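Local coordinates for structural protein ORF273 (Acidianus two-tailed virus, PDB 4ART) that is a virion structural protein with a new fold, stable to heat and acid, whose precise role in the virus is not established, at residues F90-V95 against Y140-V145. Residues are numbered along the deposited sequence; the frame is centred on the assembly and turned at random.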
loop_
_atom_site.group_PDB
_atom_site.type_symbol
_atom_site.label_atom_id
_atom_site.label_comp_id
_atom_site.label_asym_id
_atom_site.label_seq_id
_atom_site.Cartn_x
_atom_site.Cartn_y
_atom_site.Cartn_z
ATOM N N PHE A 90 0.729 10.252 -16.149
ATOM C CA PHE A 90 0.298 8.962 -15.602
ATOM C C PHE A 90 -0.642 9.272 -14.437
ATOM O O PHE A 90 -0.328 10.114 -13.615
ATOM C CB PHE A 90 1.507 8.139 -15.139
ATOM C CG PHE A 90 1.167 6.836 -14.461
ATOM C CD1 PHE A 90 0.663 5.765 -15.187
ATOM C CD2 PHE A 90 1.362 6.675 -13.098
ATOM C CE1 PHE A 90 0.357 4.555 -14.558
ATOM C CE2 PHE A 90 1.055 5.473 -12.469
ATOM C CZ PHE A 90 0.576 4.404 -13.202
ATOM N N VAL A 91 -1.816 8.639 -14.411
ATOM C CA VAL A 91 -2.832 8.885 -13.391
ATOM C C VAL A 91 -3.027 7.626 -12.548
ATOM O O VAL A 91 -3.268 6.559 -13.086
ATOM C CB VAL A 91 -4.187 9.347 -14.002
ATOM C CG1 VAL A 91 -5.177 9.765 -12.918
ATOM C CG2 VAL A 91 -4.003 10.456 -15.018
ATOM N N GLU A 92 -2.939 7.775 -11.219
ATOM C CA GLU A 92 -3.214 6.720 -10.256
ATOM C C GLU A 92 -4.437 7.173 -9.444
ATOM O O GLU A 92 -4.398 8.209 -8.770
ATOM C CB GLU A 92 -1.997 6.462 -9.351
ATOM C CG GLU A 92 -2.256 5.490 -8.213
ATOM C CD GLU A 92 -1.033 4.959 -7.484
ATOM O OE1 GLU A 92 0.091 5.454 -7.734
ATOM O OE2 GLU A 92 -1.207 4.042 -6.648
ATOM N N THR A 93 -5.514 6.396 -9.512
ATOM C CA THR A 93 -6.741 6.685 -8.783
ATOM C C THR A 93 -6.894 5.755 -7.580
ATOM O O THR A 93 -6.845 4.535 -7.723
ATOM C CB THR A 93 -7.939 6.639 -9.720
ATOM O OG1 THR A 93 -7.642 7.451 -10.852
ATOM C CG2 THR A 93 -9.222 7.116 -9.056
ATOM N N ASP A 94 -7.036 6.355 -6.389
ATOM C CA ASP A 94 -7.284 5.625 -5.141
ATOM C C ASP A 94 -8.723 5.963 -4.780
ATOM O O ASP A 94 -9.182 7.104 -5.007
ATOM C CB ASP A 94 -6.366 6.116 -4.000
ATOM C CG ASP A 94 -5.007 5.458 -3.874
ATOM O OD1 ASP A 94 -4.857 4.306 -4.339
ATOM O OD2 ASP A 94 -4.113 6.064 -3.229
ATOM N N VAL A 95 -9.424 5.000 -4.205
ATOM C CA VAL A 95 -10.803 5.159 -3.775
ATOM C C VAL A 95 -10.846 4.918 -2.269
ATOM O O VAL A 95 -10.268 3.954 -1.774
ATOM C CB VAL A 95 -11.760 4.270 -4.605
ATOM C CG1 VAL A 95 -13.060 3.980 -3.867
ATOM C CG2 VAL A 95 -12.035 4.903 -5.970
ATOM N N TYR A 140 2.955 13.190 -12.909
ATOM C CA TYR A 140 2.392 12.088 -12.165
ATOM C C TYR A 140 1.158 12.659 -11.464
ATOM O O TYR A 140 1.251 13.672 -10.771
ATOM C CB TYR A 140 3.381 11.458 -11.155
ATOM C CG TYR A 140 2.658 10.525 -10.194
ATOM C CD1 TYR A 140 2.339 9.230 -10.558
ATOM C CD2 TYR A 140 2.193 10.984 -8.961
ATOM C CE1 TYR A 140 1.605 8.397 -9.706
ATOM C CE2 TYR A 140 1.440 10.176 -8.116
ATOM C CZ TYR A 140 1.161 8.878 -8.481
ATOM O OH TYR A 140 0.465 8.105 -7.580
ATOM N N ILE A 141 0.000 12.022 -11.672
ATOM C CA ILE A 141 -1.258 12.517 -11.088
ATOM C C ILE A 141 -1.858 11.486 -10.140
ATOM O O ILE A 141 -2.040 10.330 -10.503
ATOM C CB ILE A 141 -2.276 12.965 -12.187
ATOM C CG1 ILE A 141 -1.644 13.985 -13.151
ATOM C CG2 ILE A 141 -3.567 13.488 -11.571
ATOM C CD1 ILE A 141 -2.560 14.442 -14.335
ATOM N N HIS A 142 -2.164 11.924 -8.930
ATOM C CA HIS A 142 -2.816 11.094 -7.939
ATOM C C HIS A 142 -4.189 11.659 -7.697
ATOM O O HIS A 142 -4.301 12.800 -7.243
ATOM C CB HIS A 142 -2.002 11.029 -6.635
ATOM C CG HIS A 142 -2.549 10.025 -5.638
ATOM N ND1 HIS A 142 -2.258 10.128 -4.304
ATOM C CD2 HIS A 142 -3.302 8.899 -5.820
ATOM C CE1 HIS A 142 -2.863 9.105 -3.705
ATOM N NE2 HIS A 142 -3.507 8.339 -4.567
ATOM N N ALA A 143 -5.228 10.902 -8.102
ATOM C CA ALA A 143 -6.633 11.272 -7.928
ATOM C C ALA A 143 -7.201 10.449 -6.796
ATOM O O ALA A 143 -6.977 9.250 -6.754
ATOM C CB ALA A 143 -7.421 11.035 -9.206
ATOM N N VAL A 144 -7.864 11.095 -5.838
ATOM C CA VAL A 144 -8.451 10.387 -4.692
ATOM C C VAL A 144 -9.933 10.667 -4.634
ATOM O O VAL A 144 -10.343 11.829 -4.608
ATOM C CB VAL A 144 -7.742 10.679 -3.329
ATOM C CG1 VAL A 144 -8.188 9.694 -2.244
ATOM C CG2 VAL A 144 -6.220 10.663 -3.477
ATOM N N VAL A 145 -10.735 9.612 -4.670
ATOM C CA VAL A 145 -12.186 9.732 -4.588
ATOM C C VAL A 145 -12.663 9.222 -3.226
ATOM O O VAL A 145 -12.322 8.097 -2.829
ATOM C CB VAL A 145 -12.917 9.039 -5.759
ATOM C CG1 VAL A 145 -14.391 9.420 -5.782
ATOM C CG2 VAL A 145 -12.263 9.381 -7.094
#
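Two diagonal side-chain bonds run across the face of the sheet that carries Phe-90, Glu-92 and Asp-94 beside Tyr-140, His-142 and Val-144. In each, an aromatic group on 140-145 reaches forward to a carboxylate two places along the neighbouring strand. Tyr-140, with CG anti to the backbone N (chi1 167°), sends its hydroxyl over to Glu-92, and OH donates to OE1 at 2.7 Å. Glu-92 is extended, its carboxylate turned nearly perpendicular to the phenol ring; OE1 lies at the edge of that ring, in its plane, and the hydroxyl meets it from above the carboxylate plane. His-142 repeats the pattern: its NE2 gives a bent hydrogen bond (143° at the hydrogen) to Asp-94 OD2, 2.7 Å away, again from above the carboxylate plane. The same ring sets its CD2 edge 3.2 Å from Glu-92 O, and Val-144 CG2 sits over one face, toward the rim. A weak bond from ND1 to Gly-109 O further restrains the imidazole; with acceptors at both ring nitrogens and the Asp-94 carboxylate bonded to one, the protonated form would probably be favoured. Beside Tyr-140, Phe-90 points the same way, and its CD2 touches Tyr-140 CD1 edge to edge at 3.7 Å; Phe-119 adds an edge-to-face partner.

On the reverse face Val-91 CG2 lies against Ile-141 CB at 4.2 Å, Thr-93 lies beside Ala-143 and Val-95 beside Val-145. Helix 23-44 packs here, Val-35 on Val-91 and Ala-143, Ile-39 on Thr-93 and Val-145. Between the two faces, five backbone hydrogen bonds join the strands. Segments 90-95 and 140-145 run in directions 21° apart, a twisted parallel pair within the protein's mixed, otherwise antiparallel beta-sheet, with strands 58-62 and 154-161 as its outer neighbours.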